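Local coordinates for protein aminopeptidase N (Francisella tularensis subsp. tularensis, PDB 5DLL) that removes N-terminal amino acids, preferably alanine, from peptides as a zinc-dependent M1-family metallopeptidase, and is probably involved in breaking down intracellular peptides, at residues F312-W315 and T316-V320; M416-Y419 and F420-D424; Q426-T429 and C430-V434. All coordinates share one frame; numbering follows the deposited sequence.

Overall arrangement
All three contacts are local and lie within the peptidase M1 domain, with neighbouring centres about 10 to 13 Å apart. Interaction 1, next to the zinc, is the most deeply buried; interactions 2 and 3 are partly buried, and 416-424 carries exposed charged residues on its outer side. Their chemistry follows their place: a zinc ligand and a wide helical turn in 312-320, regular helix bonding with an aromatic cluster in 416-424, and a helix cap in 426-434. Val320 joins them, packing on Tyr419 and on Val428, while Tyr419 meets Phe433. Strands 321-322 and 427-428 pair in parallel, tying the end of interaction 1 to the start of interaction 3.

Interaction 1 of 3, residues F312-W315 and T316-V320; sequences FHNW and TGDRV. With ZN (zinc ion), chain B.
The second histidine of the HExxH zinc motif, His313, sits where the zinc-binding helix 297-312 gives way to the short helix 314-319. Its imidazole works from both nitrogens. NE2 binds the zinc ion at 2.1 Å, beside His309 and Glu332, while ND1 donates to Thr316 O at 3.0 Å, with an N-H...O angle of 156°. The zinc bond and this hydrogen bond together hold the ring's rotation, and the carbonyl used belongs to Thr316, the centre of an inverse gamma turn; Thr316 thus serves as a second-shell residue for the metal.

The backbone here makes a wide, pi-type turn. Asp318 N reaches back five residues to His313 O at 2.9 Å, and Val320 N does the same to Trp315 O at 3.2 Å. Gly317 takes a positive phi within the turn.

On the other side of the turn, Arg319 runs alongside the indole of Trp315. With CG anti to the backbone N (chi1 -157°) and the chain bent at chi2, its CG packs 3.6 Å from Trp315 CZ3 and its CD lies over one face of the indole. The guanidinium has one face over Trp315 CZ3, the two planes 37° apart. Arg319 also makes a cation-pi contact with Phe192, and Trp315 NE1 donates to Glu256 O. Thr316 OG1 is hydrogen-bonded to Arg338 and Thr335 of helix 328-346, the helix that also carries Glu332, while Val320 packs against Tyr419, Phe420 and His423 of helix 390-423.

Interaction 2 of 3, residues M416-Y419 and F420-D424; sequences MKLY and FERHD
Phe420, Tyr419 and His423 form an aromatic cluster on the last turns of helix 390-423, held in order by regular alpha-helical bonds. Five consecutive carbonyls are taken up: Met416 O by Phe420 N, Lys417 O by Glu421 N, Leu418 O by Arg422 N at 2.9 Å, Tyr419 O by His423 N at 3.1 Å, and Phe420 O by Asp424 N at 3.0 Å. The third is nearly straight, 168° at the hydrogen, whereas the fourth bends to 138°.

Arg422 and His423 find their polar partners beyond these residues. Arg422 NH2 makes a salt bridge to Asp439, and His423 ND1 is hydrogen-bonded to Gln426. Leu418 CD2 sits over one face of the Arg422 guanidinium. Lys417 and Glu421 carry opposite charges, but their NZ and OE2 stay 5.0 Å apart; Glu421 OE2 sits instead against Lys417 CG, at 3.5 Å, and near its CE, while OE1 lies by Leu418 CD1.

Within the cluster, Tyr419 turns an edge to the face of Phe420, with the planes at 70°. It in turn offers a face to the edge of His423 in an offset edge-to-face pair. Outside the cluster, Phe433 meets the Tyr419 ring and Trp315 meets Phe420, each edge-to-face. Met416, bent at chi2 and chi3, lies side by side with Phe420, and its CE methyl touches Phe420 CE2 at 3.7 Å.

Interaction 3 of 3, residues Q426-T429 and C430-V434; sequences QAVT and CDDFV
Asp432 OD2 is gripped twice by Thr429. The backbone N-H of Thr429 reaches it at 2.9 Å and almost straight, 174° at the hydrogen, meeting the oxygen on its anti side and 19° out of the carboxylate plane. The hydroxyl adds a weaker bond, OG1 to OD2 at 3.1 Å. Asp432 CG stands anti to the carbonyl carbon (chi1 -68°), a torsion that swings the carboxylate back over the start of its own helix.

The exchange runs in the other direction as well: Thr429 OG1 accepts from Asp432 N at 3.2 Å and, weakly, from Asp431 N. Thr429 is therefore the N-cap of helix 430-439, and with Asp432 it makes a classical capping box, in which the side chain of each residue accepts from the backbone N-H of the other. Amides of the first turn, which have no carbonyl of a preceding turn to bond to, are served in this way. The carbonyl O of Thr429 receives weak bonds, from Asp432 N and from Phe433 N at 3.4 Å. A carboxylate at this helix end lies where the helix dipole would favour negative charge.

Val428 CB, in strand 427-428, lies beside Asp432 OD2, and His423 of helix 390-423 touches both Val428 and Asp432. Val428 also shares backbone hydrogen bonds with Thr321 and Arg323, so the parallel strand pair leads directly into the cap. Asp431 turns its own carboxylate to Arg377 in a salt bridge, whereas Cys430 and Phe433 pack against Leu330 of helix 328-346.

Interaction 1 of 3, residues F312-W315 and T316-V320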
ATOM      1  N   PHE A 312      11.372  -2.477   7.635  1.00 36.48           N
ATOM      2  CA  PHE A 312      11.659  -1.075   7.946  1.00 33.97           C
ATOM      3  C   PHE A 312      10.961  -0.614   9.224  1.00 34.25           C
ATOM      4  O   PHE A 312      11.476   0.258   9.921  1.00 34.30           O
ATOM      5  CB  PHE A 312      11.323  -0.176   6.745  1.00 32.36           C
ATOM      6  CG  PHE A 312      12.025  -0.585   5.470  1.00 32.72           C
ATOM      7  CD1 PHE A 312      13.335  -1.066   5.496  1.00 32.37           C
ATOM      8  CD2 PHE A 312      11.380  -0.499   4.247  1.00 31.49           C
ATOM      9  CE1 PHE A 312      13.975  -1.459   4.339  1.00 31.01           C
ATOM     10  CE2 PHE A 312      12.019  -0.888   3.082  1.00 31.44           C
ATOM     11  CZ  PHE A 312      13.318  -1.367   3.129  1.00 32.27           C
ATOM     12  N   HIS A 313       9.824  -1.223   9.562  1.00 34.88           N
ATOM     13  CA  HIS A 313       9.170  -0.953  10.855  1.00 37.99           C
ATOM     14  C   HIS A 313      10.076  -1.225  12.053  1.00 40.73           C
ATOM     15  O   HIS A 313       9.894  -0.617  13.106  1.00 43.17           O
ATOM     16  CB  HIS A 313       7.882  -1.764  11.032  1.00 38.17           C
ATOM     17  CG  HIS A 313       6.681  -1.141  10.399  1.00 34.55           C
ATOM     18  ND1 HIS A 313       6.287   0.151  10.664  1.00 34.49           N
ATOM     19  CD2 HIS A 313       5.780  -1.637   9.519  1.00 35.92           C
ATOM     20  CE1 HIS A 313       5.200   0.429   9.967  1.00 36.13           C
ATOM     21  NE2 HIS A 313       4.872  -0.640   9.264  1.00 37.99           N
ATOM     22  N   ASN A 314      11.038  -2.136  11.901  1.00 44.59           N
ATOM     23  CA  ASN A 314      11.964  -2.465  12.986  1.00 41.89           C
ATOM     24  C   ASN A 314      12.508  -1.235  13.703  1.00 38.20           C
ATOM     25  O   ASN A 314      12.676  -1.255  14.919  1.00 38.74           O
ATOM     26  CB  ASN A 314      13.133  -3.312  12.484  1.00 40.88           C
ATOM     27  CG  ASN A 314      13.958  -3.882  13.619  1.00 40.69           C
ATOM     28  OD1 ASN A 314      13.424  -4.557  14.487  1.00 44.24           O
ATOM     29  ND2 ASN A 314      15.262  -3.609  13.622  1.00 41.74           N
ATOM     30  N   TRP A 315      12.792  -0.177  12.948  1.00 35.53           N
ATOM     31  CA  TRP A 315      13.205   1.097  13.539  1.00 35.26           C
ATOM     32  C   TRP A 315      12.036   2.072  13.605  1.00 32.76           C
ATOM     33  O   TRP A 315      11.746   2.612  14.667  1.00 30.57           O
ATOM     34  CB  TRP A 315      14.402   1.701  12.783  1.00 35.18           C
ATOM     35  CG  TRP A 315      15.695   1.060  13.187  1.00 34.98           C
ATOM     36  CD1 TRP A 315      16.326   0.024  12.563  1.00 33.80           C
ATOM     37  CD2 TRP A 315      16.488   1.381  14.337  1.00 36.86           C
ATOM     38  NE1 TRP A 315      17.470  -0.314  13.247  1.00 33.24           N
ATOM     39  CE2 TRP A 315      17.594   0.504  14.339  1.00 35.24           C
ATOM     40  CE3 TRP A 315      16.373   2.328  15.364  1.00 36.90           C
ATOM     41  CZ2 TRP A 315      18.580   0.548  15.326  1.00 36.19           C
ATOM     42  CZ3 TRP A 315      17.356   2.371  16.341  1.00 36.23           C
ATOM     43  CH2 TRP A 315      18.445   1.488  16.315  1.00 36.27           C
ATOM     44  N   THR A 316      11.359   2.279  12.477  1.00 32.29           N
ATOM     45  CA  THR A 316      10.230   3.206  12.418  1.00 33.57           C
ATOM     46  C   THR A 316       8.913   2.496  12.730  1.00 35.52           C
ATOM     47  O   THR A 316       8.099   2.236  11.839  1.00 34.98           O
ATOM     48  CB  THR A 316      10.144   3.912  11.050  1.00 34.42           C
ATOM     49  OG1 THR A 316      10.063   2.939   9.999  1.00 30.47           O
ATOM     50  CG2 THR A 316      11.367   4.799  10.841  1.00 37.92           C
ATOM     51  N   GLY A 317       8.715   2.196  14.011  1.00 39.76           N
ATOM     52  CA  GLY A 317       7.500   1.537  14.478  1.00 37.19           C
ATOM     53  C   GLY A 317       7.745   0.717  15.723  1.00 35.64           C
ATOM     54  O   GLY A 317       7.018   0.841  16.706  1.00 43.01           O
ATOM     55  N   ASP A 318       8.772  -0.124  15.680  1.00 32.89           N
ATOM     56  CA  ASP A 318       9.072  -1.039  16.779  1.00 35.52           C
ATOM     57  C   ASP A 318      10.051  -0.425  17.772  1.00 35.38           C
ATOM     58  O   ASP A 318       9.830  -0.459  18.978  1.00 39.23           O
ATOM     59  CB  ASP A 318       9.635  -2.368  16.252  1.00 35.69           C
ATOM     60  CG  ASP A 318       8.687  -3.080  15.291  1.00 34.23           C
ATOM     61  OD1 ASP A 318       7.658  -2.495  14.894  1.00 30.91           O
ATOM     62  OD2 ASP A 318       8.982  -4.237  14.932  1.00 37.31           O
ATOM     63  N   ARG A 319      11.136   0.134  17.258  1.00 39.21           N
ATOM     64  CA  ARG A 319      12.173   0.701  18.108  1.00 37.96           C
ATOM     65  C   ARG A 319      11.756   2.079  18.637  1.00 35.41           C
ATOM     66  O   ARG A 319      11.981   2.393  19.803  1.00 35.55           O
ATOM     67  CB  ARG A 319      13.485   0.769  17.338  1.00 37.55           C
ATOM     68  CG  ARG A 319      14.705   0.818  18.223  1.00 40.89           C
ATOM     69  CD  ARG A 319      15.094  -0.538  18.780  1.00 39.03           C
ATOM     70  NE  ARG A 319      16.250  -0.378  19.658  1.00 41.39           N
ATOM     71  CZ  ARG A 319      17.522  -0.527  19.298  1.00 44.15           C
ATOM     72  NH1 ARG A 319      17.860  -0.886  18.065  1.00 52.79           N
ATOM     73  NH2 ARG A 319      18.477  -0.327  20.192  1.00 52.08           N
ATOM     74  N   VAL A 320      11.153   2.886  17.768  1.00 33.56           N
ATOM     75  CA  VAL A 320      10.430   4.093  18.167  1.00 34.06           C
ATOM     76  C   VAL A 320       9.017   3.953  17.627  1.00 34.24           C
ATOM     77  O   VAL A 320       8.837   3.806  16.416  1.00 34.25           O
ATOM     78  CB  VAL A 320      11.056   5.372  17.575  1.00 37.38           C
ATOM     79  CG1 VAL A 320      10.375   6.616  18.144  1.00 37.31           C
ATOM     80  CG2 VAL A 320      12.560   5.401  17.827  1.00 37.97           C
TER
HETATM   81 ZN    ZN B 901       3.097  -0.966   8.092  1.00 40.06          ZN

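Interaction 2 of 3, residues M416-Y419 and F420-D424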
ATOM      1  N   MET A 416      16.761  12.113  10.840  1.00 44.17           N
ATOM      2  CA  MET A 416      16.523  10.728  11.274  1.00 42.44           C
ATOM      3  C   MET A 416      17.483  10.368  12.400  1.00 47.09           C
ATOM      4  O   MET A 416      17.074   9.829  13.426  1.00 48.37           O
ATOM      5  CB  MET A 416      16.730   9.738  10.124  1.00 40.29           C
ATOM      6  CG  MET A 416      15.770   9.895   8.958  1.00 41.84           C
ATOM      7  SD  MET A 416      14.050   9.628   9.417  1.00 45.96           S
ATOM      8  CE  MET A 416      14.103   7.919   9.958  1.00 51.46           C
ATOM      9  N   LYS A 417      18.763  10.667  12.184  1.00 50.44           N
ATOM     10  CA  LYS A 417      19.812  10.459  13.181  1.00 55.04           C
ATOM     11  C   LYS A 417      19.399  11.024  14.552  1.00 54.19           C
ATOM     12  O   LYS A 417      19.519  10.335  15.570  1.00 53.05           O
ATOM     13  CB  LYS A 417      21.115  11.110  12.690  1.00 62.43           C
ATOM     14  CG  LYS A 417      22.330  10.923  13.590  1.00 81.15           C
ATOM     15  CD  LYS A 417      23.123   9.674  13.238  1.00 87.03           C
ATOM     16  CE  LYS A 417      24.371   9.558  14.102  1.00 86.67           C
ATOM     17  NZ  LYS A 417      25.285   8.485  13.625  1.00 85.88           N
ATOM     18  N   LEU A 418      18.903  12.262  14.564  1.00 50.57           N
ATOM     19  CA  LEU A 418      18.474  12.924  15.804  1.00 50.87           C
ATOM     20  C   LEU A 418      17.168  12.345  16.348  1.00 48.31           C
ATOM     21  O   LEU A 418      16.992  12.233  17.560  1.00 54.07           O
ATOM     22  CB  LEU A 418      18.305  14.432  15.583  1.00 51.09           C
ATOM     23  CG  LEU A 418      18.053  15.268  16.847  1.00 53.53           C
ATOM     24  CD1 LEU A 418      19.260  15.223  17.775  1.00 51.35           C
ATOM     25  CD2 LEU A 418      17.693  16.705  16.495  1.00 51.49           C
ATOM     26  N   TYR A 419      16.252  12.001  15.449  1.00 45.95           N
ATOM     27  CA  TYR A 419      14.975  11.394  15.820  1.00 47.91           C
ATOM     28  C   TYR A 419      15.168  10.157  16.699  1.00 44.53           C
ATOM     29  O   TYR A 419      14.496  10.016  17.714  1.00 40.70           O
ATOM     30  CB  TYR A 419      14.174  11.044  14.557  1.00 48.82           C
ATOM     31  CG  TYR A 419      12.857  10.332  14.799  1.00 50.41           C
ATOM     32  CD1 TYR A 419      11.755  11.013  15.316  1.00 55.65           C
ATOM     33  CD2 TYR A 419      12.703   8.981  14.481  1.00 50.74           C
ATOM     34  CE1 TYR A 419      10.544  10.366  15.527  1.00 51.03           C
ATOM     35  CE2 TYR A 419      11.496   8.326  14.684  1.00 50.64           C
ATOM     36  CZ  TYR A 419      10.420   9.021  15.209  1.00 51.78           C
ATOM     37  OH  TYR A 419       9.222   8.373  15.415  1.00 48.55           O
ATOM     38  N   PHE A 420      16.096   9.281  16.313  1.00 44.64           N
ATOM     39  CA  PHE A 420      16.398   8.078  17.090  1.00 43.18           C
ATOM     40  C   PHE A 420      17.212   8.396  18.339  1.00 45.64           C
ATOM     41  O   PHE A 420      17.052   7.737  19.360  1.00 51.02           O
ATOM     42  CB  PHE A 420      17.134   7.044  16.233  1.00 44.61           C
ATOM     43  CG  PHE A 420      16.315   6.521  15.087  1.00 44.45           C
ATOM     44  CD1 PHE A 420      15.180   5.764  15.324  1.00 46.20           C
ATOM     45  CD2 PHE A 420      16.675   6.786  13.772  1.00 46.37           C
ATOM     46  CE1 PHE A 420      14.414   5.285  14.274  1.00 48.69           C
ATOM     47  CE2 PHE A 420      15.917   6.306  12.717  1.00 43.42           C
ATOM     48  CZ  PHE A 420      14.782   5.557  12.970  1.00 50.81           C
ATOM     49  N   GLU A 421      18.085   9.398  18.260  1.00 50.62           N
ATOM     50  CA  GLU A 421      18.860   9.835  19.429  1.00 59.30           C
ATOM     51  C   GLU A 421      17.937  10.278  20.575  1.00 53.26           C
ATOM     52  O   GLU A 421      18.124   9.883  21.723  1.00 54.42           O
ATOM     53  CB  GLU A 421      19.847  10.955  19.055  1.00 66.76           C
ATOM     54  CG  GLU A 421      21.123  10.461  18.369  1.00 76.33           C
ATOM     55  CD  GLU A 421      21.920  11.555  17.649  1.00 84.60           C
ATOM     56  OE1 GLU A 421      21.512  12.738  17.653  1.00 88.33           O
ATOM     57  OE2 GLU A 421      22.974  11.224  17.066  1.00 73.58           O
ATOM     58  N   ARG A 422      16.933  11.085  20.255  1.00 48.95           N
ATOM     59  CA  ARG A 422      15.962  11.529  21.253  1.00 48.72           C
ATOM     60  C   ARG A 422      15.045  10.404  21.721  1.00 47.22           C
ATOM     61  O   ARG A 422      14.804  10.246  22.922  1.00 47.41           O
ATOM     62  CB  ARG A 422      15.086  12.653  20.688  1.00 48.43           C
ATOM     63  CG  ARG A 422      15.793  13.983  20.534  1.00 50.26           C
ATOM     64  CD  ARG A 422      14.873  15.026  19.922  1.00 50.42           C
ATOM     65  NE  ARG A 422      15.504  16.343  19.891  1.00 54.77           N
ATOM     66  CZ  ARG A 422      15.022  17.407  19.255  1.00 58.19           C
ATOM     67  NH1 ARG A 422      13.883  17.342  18.571  1.00 60.57           N
ATOM     68  NH2 ARG A 422      15.690  18.550  19.299  1.00 59.83           N
ATOM     69  N   HIS A 423      14.542   9.623  20.765  1.00 43.05           N
ATOM     70  CA  HIS A 423      13.345   8.821  20.983  1.00 42.59           C
ATOM     71  C   HIS A 423      13.494   7.304  20.832  1.00 42.06           C
ATOM     72  O   HIS A 423      12.493   6.607  20.675  1.00 42.96           O
ATOM     73  CB  HIS A 423      12.239   9.321  20.046  1.00 42.42           C
ATOM     74  CG  HIS A 423      11.982  10.792  20.144  1.00 45.80           C
ATOM     75  ND1 HIS A 423      11.823  11.441  21.350  1.00 51.08           N
ATOM     76  CD2 HIS A 423      11.832  11.737  19.185  1.00 46.84           C
ATOM     77  CE1 HIS A 423      11.597  12.724  21.131  1.00 51.03           C
ATOM     78  NE2 HIS A 423      11.595  12.929  19.825  1.00 50.59           N
ATOM     79  N   ASP A 424      14.713   6.776  20.896  1.00 42.88           N
ATOM     80  CA  ASP A 424      14.882   5.319  20.956  1.00 44.59           C
ATOM     81  C   ASP A 424      14.221   4.813  22.244  1.00 44.42           C
ATOM     82  O   ASP A 424      14.467   5.347  23.324  1.00 48.00           O
ATOM     83  CB  ASP A 424      16.365   4.924  20.900  1.00 44.86           C
ATOM     84  CG  ASP A 424      16.581   3.411  20.917  1.00 47.48           C
ATOM     85  OD1 ASP A 424      15.649   2.654  20.596  1.00 42.44           O
ATOM     86  OD2 ASP A 424      17.700   2.973  21.251  1.00 60.96           O
TER

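Interaction 3 of 3, residues Q426-T429 and C430-V434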
ATOM      1  N   GLN A 426      10.935   5.031  22.868  1.00 45.22           N
ATOM      2  CA  GLN A 426       9.880   5.983  23.227  1.00 41.37           C
ATOM      3  C   GLN A 426       8.705   5.881  22.260  1.00 40.37           C
ATOM      4  O   GLN A 426       8.876   5.554  21.087  1.00 39.49           O
ATOM      5  CB  GLN A 426      10.404   7.420  23.237  1.00 42.40           C
ATOM      6  CG  GLN A 426      11.162   7.794  24.500  1.00 43.96           C
ATOM      7  CD  GLN A 426      11.564   9.262  24.544  1.00 45.74           C
ATOM      8  OE1 GLN A 426      11.187  10.061  23.680  1.00 42.75           O
ATOM      9  NE2 GLN A 426      12.339   9.622  25.560  1.00 48.94           N
ATOM     10  N   ALA A 427       7.513   6.155  22.778  1.00 42.02           N
ATOM     11  CA  ALA A 427       6.311   6.277  21.965  1.00 42.89           C
ATOM     12  C   ALA A 427       6.032   7.765  21.793  1.00 44.02           C
ATOM     13  O   ALA A 427       5.838   8.480  22.777  1.00 50.45           O
ATOM     14  CB  ALA A 427       5.147   5.582  22.644  1.00 41.88           C
ATOM     15  N   VAL A 428       6.008   8.230  20.549  1.00 42.24           N
ATOM     16  CA  VAL A 428       6.071   9.663  20.268  1.00 46.02           C
ATOM     17  C   VAL A 428       4.999  10.135  19.291  1.00 42.36           C
ATOM     18  O   VAL A 428       4.276   9.327  18.707  1.00 38.83           O
ATOM     19  CB  VAL A 428       7.472  10.055  19.739  1.00 53.02           C
ATOM     20  CG1 VAL A 428       8.549   9.585  20.710  1.00 55.93           C
ATOM     21  CG2 VAL A 428       7.716   9.491  18.342  1.00 47.53           C
ATOM     22  N   THR A 429       4.913  11.454  19.129  1.00 44.14           N
ATOM     23  CA  THR A 429       3.915  12.083  18.269  1.00 44.87           C
ATOM     24  C   THR A 429       4.483  12.556  16.934  1.00 46.27           C
ATOM     25  O   THR A 429       5.697  12.625  16.750  1.00 40.07           O
ATOM     26  CB  THR A 429       3.253  13.291  18.963  1.00 48.30           C
ATOM     27  OG1 THR A 429       4.164  14.398  18.997  1.00 62.26           O
ATOM     28  CG2 THR A 429       2.832  12.932  20.376  1.00 48.51           C
ATOM     29  N   CYS A 430       3.576  12.899  16.022  1.00 51.68           N
ATOM     30  CA  CYS A 430       3.918  13.475  14.724  1.00 50.76           C
ATOM     31  C   CYS A 430       4.695  14.788  14.881  1.00 54.88           C
ATOM     32  O   CYS A 430       5.541  15.117  14.047  1.00 59.41           O
ATOM     33  CB  CYS A 430       2.645  13.732  13.904  1.00 52.37           C
ATOM     34  SG  CYS A 430       1.750  12.250  13.358  1.00 56.97           S
ATOM     35  N   ASP A 431       4.397  15.536  15.942  1.00 51.04           N
ATOM     36  CA  ASP A 431       5.123  16.770  16.245  1.00 52.71           C
ATOM     37  C   ASP A 431       6.562  16.497  16.676  1.00 54.32           C
ATOM     38  O   ASP A 431       7.456  17.283  16.367  1.00 61.42           O
ATOM     39  CB  ASP A 431       4.390  17.599  17.310  1.00 55.09           C
ATOM     40  CG  ASP A 431       3.302  18.487  16.714  1.00 65.18           C
ATOM     41  OD1 ASP A 431       2.620  18.051  15.757  1.00 63.03           O
ATOM     42  OD2 ASP A 431       3.135  19.628  17.200  1.00 70.10           O
ATOM     43  N   ASP A 432       6.790  15.391  17.384  1.00 53.90           N
ATOM     44  CA  ASP A 432       8.151  15.002  17.782  1.00 52.56           C
ATOM     45  C   ASP A 432       9.062  14.713  16.575  1.00 46.15           C
ATOM     46  O   ASP A 432      10.264  14.985  16.621  1.00 46.49           O
ATOM     47  CB  ASP A 432       8.123  13.783  18.718  1.00 53.71           C
ATOM     48  CG  ASP A 432       7.508  14.094  20.078  1.00 51.25           C
ATOM     49  OD1 ASP A 432       7.870  15.123  20.687  1.00 46.51           O
ATOM     50  OD2 ASP A 432       6.670  13.291  20.547  1.00 50.58           O
ATOM     51  N   PHE A 433       8.488  14.164  15.506  1.00 41.11           N
ATOM     52  CA  PHE A 433       9.240  13.856  14.290  1.00 42.33           C
ATOM     53  C   PHE A 433       9.651  15.132  13.572  1.00 43.14           C
ATOM     54  O   PHE A 433      10.801  15.279  13.161  1.00 46.49           O
ATOM     55  CB  PHE A 433       8.409  12.972  13.350  1.00 47.03           C
ATOM     56  CG  PHE A 433       9.084  12.673  12.032  1.00 44.67           C
ATOM     57  CD1 PHE A 433      10.070  11.701  11.946  1.00 39.67           C
ATOM     58  CD2 PHE A 433       8.726  13.363  10.877  1.00 43.62           C
ATOM     59  CE1 PHE A 433      10.691  11.428  10.738  1.00 42.96           C
ATOM     60  CE2 PHE A 433       9.339  13.089   9.663  1.00 42.25           C
ATOM     61  CZ  PHE A 433      10.322  12.118   9.593  1.00 40.26           C
ATOM     62  N   VAL A 434       8.705  16.053  13.438  1.00 46.46           N
ATOM     63  CA  VAL A 434       8.955  17.334  12.782  1.00 47.60           C
ATOM     64  C   VAL A 434       9.982  18.163  13.559  1.00 48.31           C
ATOM     65  O   VAL A 434      10.806  18.840  12.958  1.00 47.46           O
ATOM     66  CB  VAL A 434       7.649  18.141  12.616  1.00 49.47           C
ATOM     67  CG1 VAL A 434       7.933  19.534  12.066  1.00 53.31           C
ATOM     68  CG2 VAL A 434       6.682  17.399  11.703  1.00 48.76           C
TER